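Local atomic coordinates of light Chain (Clostridium botulinum, PDB entry 6BVD), a protein that is the zinc metalloprotease domain of a mosaic botulinum neurotoxin and probably cleaves a neuronal SNARE protein, as other clostridial neurotoxin light chains do. Residues I108-E112 against K347-F351; P118-S123 against D187-I192; N133-V137 against G171-S175; L286-L291 against F341-Y345. All blocks are in the same frame, centred on the assembly; numbering follows the deposited sequence.

Contact 1 of 4, residues I108-E112 against K347-F351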
loop_
_atom_site.group_PDB
_atom_site.type_symbol
_atom_site.label_atom_id
_atom_site.label_comp_id
_atom_site.label_asym_id
_atom_site.label_seq_id
_atom_site.Cartn_x
_atom_site.Cartn_y
_atom_site.Cartn_z
ATOM N N ILE A 108 -0.170 -10.746 13.077
ATOM C CA ILE A 108 0.091 -11.766 14.074
ATOM C C ILE A 108 0.321 -13.118 13.350
ATOM O O ILE A 108 1.240 -13.877 13.701
ATOM C CB ILE A 108 -1.078 -11.890 15.099
ATOM C CG1 ILE A 108 -1.364 -10.569 15.812
ATOM C CG2 ILE A 108 -0.749 -12.924 16.143
ATOM C CD1 ILE A 108 -0.243 -10.077 16.640
ATOM N N LEU A 109 -0.499 -13.422 12.338
ATOM C CA LEU A 109 -0.269 -14.642 11.521
ATOM C C LEU A 109 1.154 -14.686 10.889
ATOM O O LEU A 109 1.870 -15.696 10.988
ATOM C CB LEU A 109 -1.300 -14.731 10.405
ATOM C CG LEU A 109 -1.085 -15.876 9.401
ATOM C CD1 LEU A 109 -1.121 -17.234 10.102
ATOM C CD2 LEU A 109 -2.191 -15.818 8.361
ATOM N N LEU A 110 1.565 -13.587 10.266
ATOM C CA LEU A 110 2.889 -13.565 9.632
ATOM C C LEU A 110 4.048 -13.672 10.635
ATOM O O LEU A 110 5.080 -14.327 10.311
ATOM C CB LEU A 110 3.051 -12.324 8.774
ATOM C CG LEU A 110 2.150 -12.263 7.533
ATOM C CD1 LEU A 110 2.504 -11.024 6.650
ATOM C CD2 LEU A 110 2.233 -13.547 6.722
ATOM N N GLU A 111 3.886 -13.085 11.836
ATOM C CA GLU A 111 4.887 -13.233 12.929
ATOM C C GLU A 111 5.033 -14.704 13.369
ATOM O O GLU A 111 6.145 -15.191 13.660
ATOM C CB GLU A 111 4.522 -12.365 14.150
ATOM C CG GLU A 111 4.687 -10.868 13.941
ATOM C CD GLU A 111 3.891 -10.011 14.934
ATOM O OE1 GLU A 111 3.419 -10.539 15.969
ATOM O OE2 GLU A 111 3.732 -8.793 14.671
ATOM N N GLU A 112 3.916 -15.436 13.412
ATOM C CA GLU A 112 3.984 -16.863 13.689
ATOM C C GLU A 112 4.713 -17.623 12.608
ATOM O O GLU A 112 5.521 -18.489 12.909
ATOM C CB GLU A 112 2.564 -17.469 13.851
ATOM C CG GLU A 112 1.901 -17.066 15.138
ATOM C CD GLU A 112 2.460 -17.813 16.312
ATOM O OE1 GLU A 112 3.064 -18.870 16.105
ATOM O OE2 GLU A 112 2.314 -17.354 17.444
ATOM N N LYS A 347 -4.208 -21.012 20.794
ATOM C CA LYS A 347 -3.587 -20.043 19.927
ATOM C C LYS A 347 -3.347 -20.583 18.532
ATOM O O LYS A 347 -3.680 -19.939 17.573
ATOM C CB LYS A 347 -2.268 -19.561 20.519
ATOM C CG LYS A 347 -1.541 -18.539 19.679
ATOM C CD LYS A 347 -0.161 -18.180 20.192
ATOM C CE LYS A 347 0.873 -19.224 19.816
ATOM N NZ LYS A 347 2.273 -18.782 19.992
ATOM N N ILE A 348 -2.843 -21.798 18.430
ATOM C CA ILE A 348 -2.579 -22.368 17.146
ATOM C C ILE A 348 -3.871 -22.462 16.359
ATOM O O ILE A 348 -3.883 -22.183 15.208
ATOM C CB ILE A 348 -1.939 -23.753 17.272
ATOM C CG1 ILE A 348 -0.573 -23.657 17.920
ATOM C CG2 ILE A 348 -1.844 -24.427 15.937
ATOM C CD1 ILE A 348 0.028 -24.972 18.292
ATOM N N TYR A 349 -4.949 -22.845 17.000
ATOM C CA TYR A 349 -6.206 -23.030 16.328
ATOM C C TYR A 349 -7.091 -21.814 16.306
ATOM O O TYR A 349 -8.192 -21.893 15.893
ATOM C CB TYR A 349 -6.933 -24.297 16.781
ATOM C CG TYR A 349 -6.208 -25.468 16.230
ATOM C CD1 TYR A 349 -6.445 -25.907 14.942
ATOM C CD2 TYR A 349 -5.213 -26.076 16.960
ATOM C CE1 TYR A 349 -5.744 -26.960 14.419
ATOM C CE2 TYR A 349 -4.506 -27.126 16.445
ATOM C CZ TYR A 349 -4.781 -27.557 15.175
ATOM O OH TYR A 349 -4.070 -28.603 14.666
ATOM N N SER A 350 -6.599 -20.717 16.843
ATOM C CA SER A 350 -7.248 -19.431 16.717
ATOM C C SER A 350 -7.239 -18.848 15.308
ATOM O O SER A 350 -8.054 -18.056 14.962
ATOM C CB SER A 350 -6.724 -18.442 17.733
ATOM O OG SER A 350 -5.508 -17.920 17.340
ATOM N N PHE A 351 -6.253 -19.210 14.527
ATOM C CA PHE A 351 -6.147 -18.717 13.167
ATOM C C PHE A 351 -7.090 -19.466 12.210
ATOM O O PHE A 351 -6.838 -20.617 11.906
ATOM C CB PHE A 351 -4.713 -18.845 12.695
ATOM C CG PHE A 351 -3.744 -18.075 13.555
ATOM C CD1 PHE A 351 -3.564 -16.731 13.337
ATOM C CD2 PHE A 351 -3.033 -18.701 14.566
ATOM C CE1 PHE A 351 -2.648 -15.987 14.132
ATOM C CE2 PHE A 351 -2.127 -17.999 15.351
ATOM C CZ PHE A 351 -1.942 -16.625 15.135
#
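The ring of F351 and the ammonium of K347 meet one side of helix 104-115, packing the loop that leaves helix 338-348 onto a helix of the clostridial zinc-protease fold. E112 joins both. From its CB the chain runs to E112 CG, which lies 3.9 Å from F351 CZ, oblique to the ring. A bend at the next torsion (chi2 -76°) then swings the carboxylate off the phenyl group. E112 OE2 receives K347 NZ at 2.9 Å, on the syn side and 20° out of the carboxylate plane, while E112 OE1 is hydrogen-bonded to Y238 OH. One carboxylate thus grips a lysine and a tyrosine, and the charges probably steady each other at the partly exposed end of the contact. Away from this pair the contact is apolar. F351 CE1 comes to 3.8 Å from L109 CA, and F351 CD1 lies 4.1 Å from L109 CD1. L109 and F351 also touch helix 222-237, the helix that carries zinc ligands H228 and H232, through M227 and L234 respectively. The exposed I108 places CG2 at the ring edge, near its plane, 4.0 Å from F351 CZ.

Contact 2 of 4, residues P118-S123 against D187-I192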
loop_
_atom_site.group_PDB
_atom_site.type_symbol
_atom_site.label_atom_id
_atom_site.label_comp_id
_atom_site.label_asym_id
_atom_site.label_seq_id
_atom_site.Cartn_x
_atom_site.Cartn_y
_atom_site.Cartn_z
ATOM N N PRO A 118 11.109 -25.011 12.760
ATOM C CA PRO A 118 11.062 -26.448 13.098
ATOM C C PRO A 118 12.061 -26.883 14.188
ATOM O O PRO A 118 13.110 -26.258 14.314
ATOM C CB PRO A 118 11.415 -27.127 11.780
ATOM C CG PRO A 118 11.036 -26.156 10.758
ATOM C CD PRO A 118 11.323 -24.798 11.321
ATOM N N TYR A 119 11.723 -27.894 14.985
ATOM C CA TYR A 119 12.672 -28.467 15.939
ATOM C C TYR A 119 13.821 -29.090 15.154
ATOM O O TYR A 119 13.579 -29.685 14.109
ATOM C CB TYR A 119 12.015 -29.523 16.834
ATOM C CG TYR A 119 12.933 -30.048 17.936
ATOM C CD1 TYR A 119 13.056 -29.366 19.132
ATOM C CD2 TYR A 119 13.757 -31.165 17.730
ATOM C CE1 TYR A 119 13.903 -29.813 20.137
ATOM C CE2 TYR A 119 14.624 -31.595 18.724
ATOM C CZ TYR A 119 14.691 -30.918 19.927
ATOM O OH TYR A 119 15.526 -31.355 20.935
ATOM N N LEU A 120 15.047 -28.941 15.665
ATOM C CA LEU A 120 16.250 -29.525 15.015
ATOM C C LEU A 120 16.378 -31.019 15.377
ATOM O O LEU A 120 17.254 -31.451 16.145
ATOM C CB LEU A 120 17.523 -28.727 15.394
ATOM C CG LEU A 120 17.528 -27.254 14.934
ATOM C CD1 LEU A 120 18.833 -26.489 15.372
ATOM C CD2 LEU A 120 17.286 -27.063 13.429
ATOM N N GLY A 121 15.444 -31.821 14.870
ATOM C CA GLY A 121 15.501 -33.246 15.131
ATOM C C GLY A 121 14.145 -33.842 14.846
ATOM O O GLY A 121 13.168 -33.090 14.663
ATOM N N ASN A 122 14.093 -35.166 14.775
ATOM C CA ASN A 122 12.821 -35.844 14.553
ATOM C C ASN A 122 12.858 -37.264 15.118
ATOM O O ASN A 122 13.800 -37.627 15.841
ATOM C CB ASN A 122 12.470 -35.833 13.065
ATOM C CG ASN A 122 13.542 -36.508 12.191
ATOM O OD1 ASN A 122 13.742 -37.705 12.263
ATOM N ND2 ASN A 122 14.186 -35.731 11.327
ATOM N N SER A 123 11.843 -38.087 14.809
ATOM C CA SER A 123 11.785 -39.401 15.422
ATOM C C SER A 123 13.022 -40.259 15.182
ATOM O O SER A 123 13.394 -41.025 16.051
ATOM C CB SER A 123 10.544 -40.163 14.944
ATOM O OG SER A 123 9.414 -39.516 15.494
ATOM N N ASP A 187 4.423 -34.806 13.746
ATOM C CA ASP A 187 4.812 -35.395 15.018
ATOM C C ASP A 187 5.285 -34.382 16.086
ATOM O O ASP A 187 6.049 -34.769 16.958
ATOM C CB ASP A 187 5.956 -36.413 14.798
ATOM C CG ASP A 187 5.546 -37.596 13.942
ATOM O OD1 ASP A 187 4.346 -37.970 13.904
ATOM O OD2 ASP A 187 6.453 -38.162 13.292
ATOM N N GLY A 188 4.838 -33.118 16.027
ATOM C CA GLY A 188 5.236 -32.105 16.996
ATOM C C GLY A 188 6.515 -31.312 16.678
ATOM O O GLY A 188 6.670 -30.210 17.150
ATOM N N PHE A 189 7.447 -31.900 15.925
ATOM C CA PHE A 189 8.704 -31.237 15.541
ATOM C C PHE A 189 8.557 -30.115 14.518
ATOM O O PHE A 189 9.168 -29.030 14.640
ATOM C CB PHE A 189 9.699 -32.298 14.990
ATOM C CG PHE A 189 9.939 -33.434 15.931
ATOM C CD1 PHE A 189 10.783 -33.275 17.017
ATOM C CD2 PHE A 189 9.321 -34.690 15.732
ATOM C CE1 PHE A 189 11.033 -34.329 17.870
ATOM C CE2 PHE A 189 9.567 -35.741 16.586
ATOM C CZ PHE A 189 10.414 -35.568 17.654
ATOM N N GLY A 190 7.737 -30.367 13.503
ATOM C CA GLY A 190 7.558 -29.432 12.416
ATOM C C GLY A 190 8.590 -29.701 11.336
ATOM O O GLY A 190 9.517 -30.495 11.525
ATOM N N SER A 191 8.439 -29.071 10.184
ATOM C CA SER A 191 9.470 -29.196 9.134
ATOM C C SER A 191 9.324 -28.013 8.235
ATOM O O SER A 191 8.330 -27.263 8.362
ATOM C CB SER A 191 9.316 -30.502 8.325
ATOM O OG SER A 191 8.211 -30.429 7.441
ATOM N N ILE A 192 10.287 -27.825 7.331
ATOM C CA ILE A 192 10.109 -26.913 6.228
ATOM C C ILE A 192 8.783 -27.230 5.550
ATOM O O ILE A 192 8.470 -28.402 5.326
ATOM C CB ILE A 192 11.249 -27.028 5.213
ATOM C CG1 ILE A 192 12.553 -26.464 5.803
ATOM C CG2 ILE A 192 10.970 -26.166 4.024
ATOM C CD1 ILE A 192 13.809 -26.905 4.957
HETATM O O HOH W 1 12.183 -31.012 12.040
HETATM O O HOH W 2 9.276 -37.586 13.059
#
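Y119 and F189 join two irregular loops whose end-to-end directions diverge by 136°, through a nearly straight hydrogen bond from Y119 N to F189 O (2.8 Å, 173° at the hydrogen). Beside it, P118 lays its ring along the G190-S191 backbone, with P118 CG 3.6 Å from S191 C. F189 contributes the largest single share of the buried surface. With its CG anti to the carbonyl carbon, the phenyl group packs against the G121-S123 backbone: N122 CA stands over the centre of one face, a CH-pi contact of 3.7 Å to the centroid. Y119 CD2 meets the edge of the same ring at F189 CD1, 3.7 Å away, and the two aromatic planes are inclined at 53°. Water completes the join at two places. One molecule lies between the carbonyl oxygens of Y119 and G190, and another accepts from S123 N (3.1 Å) while donating to D187 OD2 (2.9 Å), at the more exposed end. The loops follow helix 104-115 and precede strand 193-196, respectively. Helix 280-301 packs against both aromatic side chains through I297 and R300, and helix 313-323 adds Y320, whose hydroxyl bonds P118 O and whose ring meets that of Y119.

Contact 3 of 4, residues N133-V137 against G171-S175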
loop_
_atom_site.group_PDB
_atom_site.type_symbol
_atom_site.label_atom_id
_atom_site.label_comp_id
_atom_site.label_asym_id
_atom_site.label_seq_id
_atom_site.Cartn_x
_atom_site.Cartn_y
_atom_site.Cartn_z
ATOM N N ASN A 133 21.444 -31.258 9.616
ATOM C CA ASN A 133 21.940 -31.614 8.295
ATOM C C ASN A 133 21.044 -32.583 7.541
ATOM O O ASN A 133 21.482 -33.671 7.133
ATOM C CB ASN A 133 23.354 -32.205 8.403
ATOM C CG ASN A 133 23.418 -33.382 9.346
ATOM O OD1 ASN A 133 22.572 -33.548 10.228
ATOM N ND2 ASN A 133 24.418 -34.228 9.154
ATOM N N ASN A 134 19.763 -32.242 7.414
ATOM C CA ASN A 134 18.912 -32.982 6.502
ATOM C C ASN A 134 17.792 -32.076 5.935
ATOM O O ASN A 134 17.600 -30.925 6.395
ATOM C CB ASN A 134 18.349 -34.232 7.179
ATOM C CG ASN A 134 17.414 -33.920 8.329
ATOM O OD1 ASN A 134 16.345 -33.349 8.120
ATOM N ND2 ASN A 134 17.769 -34.362 9.540
ATOM N N ARG A 135 17.068 -32.591 4.939
ATOM C CA ARG A 135 16.219 -31.765 4.096
ATOM C C ARG A 135 14.959 -31.263 4.774
ATOM O O ARG A 135 14.268 -30.396 4.204
ATOM C CB ARG A 135 15.818 -32.512 2.838
ATOM C CG ARG A 135 14.907 -33.676 3.100
ATOM C CD ARG A 135 14.108 -33.977 1.873
ATOM N NE ARG A 135 14.899 -34.751 0.912
ATOM C CZ ARG A 135 14.719 -36.042 0.649
ATOM N NH1 ARG A 135 13.832 -36.765 1.326
ATOM N NH2 ARG A 135 15.504 -36.634 -0.236
ATOM N N THR A 136 14.669 -31.737 5.978
ATOM C CA THR A 136 13.482 -31.218 6.697
ATOM C C THR A 136 13.720 -29.899 7.438
ATOM O O THR A 136 12.749 -29.268 7.860
ATOM C CB THR A 136 12.940 -32.222 7.743
ATOM O OG1 THR A 136 13.920 -32.501 8.757
ATOM C CG2 THR A 136 12.438 -33.550 7.068
ATOM N N VAL A 137 14.993 -29.498 7.621
ATOM C CA VAL A 137 15.316 -28.296 8.386
ATOM C C VAL A 137 16.294 -27.333 7.657
ATOM O O VAL A 137 16.307 -26.157 7.942
ATOM C CB VAL A 137 15.915 -28.655 9.777
ATOM C CG1 VAL A 137 14.850 -29.274 10.657
ATOM C CG2 VAL A 137 17.168 -29.597 9.648
ATOM N N GLY A 171 4.289 -30.996 3.793
ATOM C CA GLY A 171 5.488 -30.941 4.632
ATOM C C GLY A 171 6.637 -31.686 3.944
ATOM O O GLY A 171 6.467 -32.172 2.817
ATOM N N ILE A 172 7.779 -31.813 4.624
ATOM C CA ILE A 172 8.925 -32.529 4.053
ATOM C C ILE A 172 9.234 -33.816 4.811
ATOM O O ILE A 172 9.101 -33.877 6.042
ATOM C CB ILE A 172 10.177 -31.619 4.023
ATOM C CG1 ILE A 172 9.884 -30.310 3.249
ATOM C CG2 ILE A 172 11.383 -32.396 3.421
ATOM C CD1 ILE A 172 9.494 -30.515 1.772
ATOM N N ILE A 173 9.624 -34.858 4.065
ATOM C CA ILE A 173 9.932 -36.168 4.594
ATOM C C ILE A 173 11.446 -36.423 4.752
ATOM O O ILE A 173 12.216 -36.092 3.864
ATOM C CB ILE A 173 9.322 -37.244 3.671
ATOM C CG1 ILE A 173 7.801 -37.167 3.729
ATOM C CG2 ILE A 173 9.851 -38.645 4.021
ATOM C CD1 ILE A 173 7.122 -37.812 2.536
ATOM N N TYR A 174 11.844 -37.004 5.887
ATOM C CA TYR A 174 13.232 -37.426 6.133
ATOM C C TYR A 174 13.357 -38.935 5.922
ATOM O O TYR A 174 12.523 -39.704 6.401
ATOM C CB TYR A 174 13.674 -37.032 7.561
ATOM C CG TYR A 174 15.046 -37.496 7.998
ATOM C CD1 TYR A 174 16.186 -37.165 7.267
ATOM C CD2 TYR A 174 15.216 -38.227 9.175
ATOM C CE1 TYR A 174 17.450 -37.584 7.671
ATOM C CE2 TYR A 174 16.487 -38.640 9.599
ATOM C CZ TYR A 174 17.600 -38.320 8.837
ATOM O OH TYR A 174 18.868 -38.728 9.227
ATOM N N SER A 175 14.376 -39.352 5.177
ATOM C CA SER A 175 14.649 -40.759 5.028
ATOM C C SER A 175 16.117 -41.053 5.273
ATOM O O SER A 175 16.907 -40.998 4.338
ATOM C CB SER A 175 14.254 -41.271 3.658
ATOM O OG SER A 175 14.508 -42.680 3.633
HETATM O O HOH W 3 20.234 -35.575 9.720
#
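The side-chain amide of N134 stacks on one face of the Y174 ring, the two planes 29° apart, with ND2 3.7 Å above the ring and displaced toward its rim. N134 CB comes closest, 3.5 Å from Y174 CE1. The amide belongs to an Asx turn that shapes the loop before strand 138-142: N134 OD1 accepts T136 N in its carbonyl plane, on a lone pair, and also T136 OG1 at 2.6 Å. These two bonds fix the rotation of the amide, leaving ND2 directed to a water that also donates to N133 OD1 and reaches Y174 OH only weakly. The chi1 of 65° sets N134 CG between its own backbone N and carbonyl carbon, where OD1 can reach forward to T136. T136 CG2 packs against the 171-175 backbone, 3.5 Å from I172 O and 3.7 Å from Y174 CB. R135, next along the loop from N134, crosses I172 at about a right angle and packs R135 CD against I172 CG2 at 3.5 Å. Its chain then bends at chi3, turning the guanidinium toward the I173 carbonyl, while NE forms a salt bridge with E30. The loop following strand 168-171, an outermost strand of the mixed sheet, is thereby held by the T136 methyl, the N134 amide lying on the Y174 ring, and the R135 guanidinium. I173 O lies at the edge of the guanidinium, near its plane, and accepts R135 NH1 at 3.1 Å with an angle of 160° at the hydrogen.

Contact 4 of 4, residues L286-L291 against F341-Y345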
loop_
_atom_site.group_PDB
_atom_site.type_symbol
_atom_site.label_atom_id
_atom_site.label_comp_id
_atom_site.label_asym_id
_atom_site.label_seq_id
_atom_site.Cartn_x
_atom_site.Cartn_y
_atom_site.Cartn_z
ATOM N N LEU A 286 -7.073 -35.382 18.796
ATOM C CA LEU A 286 -6.050 -34.456 18.273
ATOM C C LEU A 286 -5.339 -33.699 19.395
ATOM O O LEU A 286 -4.120 -33.552 19.382
ATOM C CB LEU A 286 -6.663 -33.477 17.281
ATOM C CG LEU A 286 -7.285 -34.162 16.053
ATOM C CD1 LEU A 286 -7.942 -33.142 15.171
ATOM C CD2 LEU A 286 -6.234 -34.951 15.248
ATOM N N TYR A 287 -6.113 -33.199 20.349
ATOM C CA TYR A 287 -5.572 -32.508 21.501
ATOM C C TYR A 287 -4.621 -33.403 22.291
ATOM O O TYR A 287 -3.529 -32.966 22.697
ATOM C CB TYR A 287 -6.710 -31.998 22.380
ATOM C CG TYR A 287 -6.294 -31.134 23.564
ATOM C CD1 TYR A 287 -6.291 -29.743 23.475
ATOM C CD2 TYR A 287 -5.970 -31.720 24.794
ATOM C CE1 TYR A 287 -5.931 -28.941 24.567
ATOM C CE2 TYR A 287 -5.618 -30.935 25.890
ATOM C CZ TYR A 287 -5.605 -29.550 25.775
ATOM O OH TYR A 287 -5.253 -28.781 26.865
ATOM N N ASN A 288 -5.025 -34.647 22.529
ATOM C CA ASN A 288 -4.177 -35.556 23.294
ATOM C C ASN A 288 -2.961 -36.042 22.501
ATOM O O ASN A 288 -1.911 -36.329 23.091
ATOM C CB ASN A 288 -4.987 -36.731 23.825
ATOM C CG ASN A 288 -5.931 -36.298 24.924
ATOM O OD1 ASN A 288 -5.566 -35.464 25.764
ATOM N ND2 ASN A 288 -7.162 -36.816 24.902
ATOM N N LYS A 289 -3.089 -36.147 21.186
ATOM C CA LYS A 289 -1.939 -36.526 20.364
ATOM C C LYS A 289 -0.864 -35.430 20.436
ATOM O O LYS A 289 0.321 -35.728 20.650
ATOM C CB LYS A 289 -2.347 -36.758 18.915
ATOM C CG LYS A 289 -1.172 -37.062 17.983
ATOM C CD LYS A 289 -1.621 -37.118 16.528
ATOM C CE LYS A 289 -2.368 -35.797 16.130
ATOM N NZ LYS A 289 -1.501 -34.578 15.791
ATOM N N VAL A 290 -1.281 -34.171 20.278
ATOM C CA VAL A 290 -0.317 -33.056 20.284
ATOM C C VAL A 290 0.355 -32.952 21.647
ATOM O O VAL A 290 1.567 -32.725 21.729
ATOM C CB VAL A 290 -0.955 -31.675 19.909
ATOM C CG1 VAL A 290 0.105 -30.530 19.998
ATOM C CG2 VAL A 290 -1.568 -31.715 18.513
ATOM N N LEU A 291 -0.423 -33.139 22.710
ATOM C CA LEU A 291 0.084 -33.082 24.066
ATOM C C LEU A 291 1.131 -34.163 24.326
ATOM O O LEU A 291 2.173 -33.904 24.931
ATOM C CB LEU A 291 -1.064 -33.223 25.075
ATOM C CG LEU A 291 -0.671 -33.381 26.543
ATOM C CD1 LEU A 291 0.108 -32.137 27.016
ATOM C CD2 LEU A 291 -1.878 -33.641 27.430
ATOM N N PHE A 341 -0.038 -25.289 27.924
ATOM C CA PHE A 341 -0.337 -26.081 26.734
ATOM C C PHE A 341 -1.734 -25.782 26.189
ATOM O O PHE A 341 -1.945 -25.668 24.986
ATOM C CB PHE A 341 -0.230 -27.581 26.999
ATOM C CG PHE A 341 -0.584 -28.391 25.809
ATOM C CD1 PHE A 341 0.342 -28.594 24.807
ATOM C CD2 PHE A 341 -1.872 -28.900 25.647
ATOM C CE1 PHE A 341 0.013 -29.313 23.680
ATOM C CE2 PHE A 341 -2.213 -29.595 24.520
ATOM C CZ PHE A 341 -1.269 -29.805 23.529
ATOM N N GLU A 342 -2.702 -25.698 27.080
ATOM C CA GLU A 342 -4.060 -25.412 26.636
ATOM C C GLU A 342 -4.118 -24.065 25.907
ATOM O O GLU A 342 -4.731 -23.953 24.841
ATOM C CB GLU A 342 -5.020 -25.427 27.821
ATOM C CG GLU A 342 -6.470 -25.350 27.389
ATOM C CD GLU A 342 -7.426 -25.359 28.558
ATOM O OE1 GLU A 342 -6.954 -25.452 29.718
ATOM O OE2 GLU A 342 -8.651 -25.250 28.311
ATOM N N GLN A 343 -3.413 -23.063 26.429
ATOM C CA GLN A 343 -3.386 -21.760 25.781
ATOM C C GLN A 343 -2.648 -21.788 24.447
ATOM O O GLN A 343 -3.067 -21.144 23.485
ATOM C CB GLN A 343 -2.782 -20.705 26.711
ATOM C CG GLN A 343 -3.714 -20.353 27.877
ATOM C CD GLN A 343 -5.126 -19.930 27.422
ATOM O OE1 GLN A 343 -5.313 -18.861 26.837
ATOM N NE2 GLN A 343 -6.121 -20.773 27.705
ATOM N N LEU A 344 -1.577 -22.574 24.357
ATOM C CA LEU A 344 -0.858 -22.674 23.093
ATOM C C LEU A 344 -1.723 -23.335 22.010
ATOM O O LEU A 344 -1.869 -22.826 20.899
ATOM C CB LEU A 344 0.437 -23.462 23.295
ATOM C CG LEU A 344 1.156 -23.816 22.003
ATOM C CD1 LEU A 344 1.456 -22.564 21.197
ATOM C CD2 LEU A 344 2.492 -24.576 22.319
ATOM N N TYR A 345 -2.344 -24.437 22.369
ATOM C CA TYR A 345 -3.200 -25.164 21.450
ATOM C C TYR A 345 -4.320 -24.250 20.982
ATOM O O TYR A 345 -4.641 -24.199 19.795
ATOM C CB TYR A 345 -3.752 -26.431 22.145
ATOM C CG TYR A 345 -4.414 -27.404 21.203
ATOM C CD1 TYR A 345 -3.682 -28.402 20.588
ATOM C CD2 TYR A 345 -5.786 -27.312 20.917
ATOM C CE1 TYR A 345 -4.289 -29.309 19.714
ATOM C CE2 TYR A 345 -6.392 -28.203 20.064
ATOM C CZ TYR A 345 -5.638 -29.202 19.455
ATOM O OH TYR A 345 -6.239 -30.111 18.581
#
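Y287, F341 and Y345 form an aromatic cluster between two helices whose short segments cross at 116° with their axes 11.4 Å apart at closest approach. The tight part centres on the Y287 ring, which takes part in two T-shaped (edge-to-face) pairs. The edge of F341 points at the face of Y287, centroids 5.2 Å apart, and the edge of Y287 in turn points at the face of Y345, centroids 4.9 Å apart. All three aromatic residues carry CG anti to the backbone N; for Y287 (chi1 -174°) this sends the ring across to the other helix. Aliphatic groups complete the packing. L291 CD1 sits over the centre of one face of F341, a CH-pi contact of 4.0 Å to the centroid, and V290 straddles two rings at their edges, V290 CG1 lying 3.9 Å from F341 CZ and V290 CG2 3.8 Å from Y345 CE1. At the exposed E342 little surface is buried, though Y287 OH comes within 3.5 Å of E342 CB, and no hydrogen bond crosses between the segments. The cluster joins the N-terminal half of helix 280-301 to helix 338-348. Beyond it, Y345 meets the ring of Y349, L286 touches I242 and Y245, and L291 rests on V336 in the loop preceding helix 338-348.

In the fold
Contacts 1 and 4 both use helix 338-348: contact 4 holds its middle to helix 280-301 with an aromatic cluster edged by V290 and L291, whereas contact 1 takes its end to helix 104-115 with a phenylalanine against I108 and L109, and a salt bridge, about 12 Å from the zinc ion at the F351 side chain. Contacts 2 and 3 join loops instead and touch each other, I192 N probably bonding T136 O and S191 OG bonding I172 N, so that they form one continuous patch beside strands 168-171 and 193-196. Contact 2 is the most buried of the four and combines backbone bonding with water; contacts 1, 3 and 4 are partly buried, and contact 3 relies more than contact 2 on side-chain polar groups, N134 and R135.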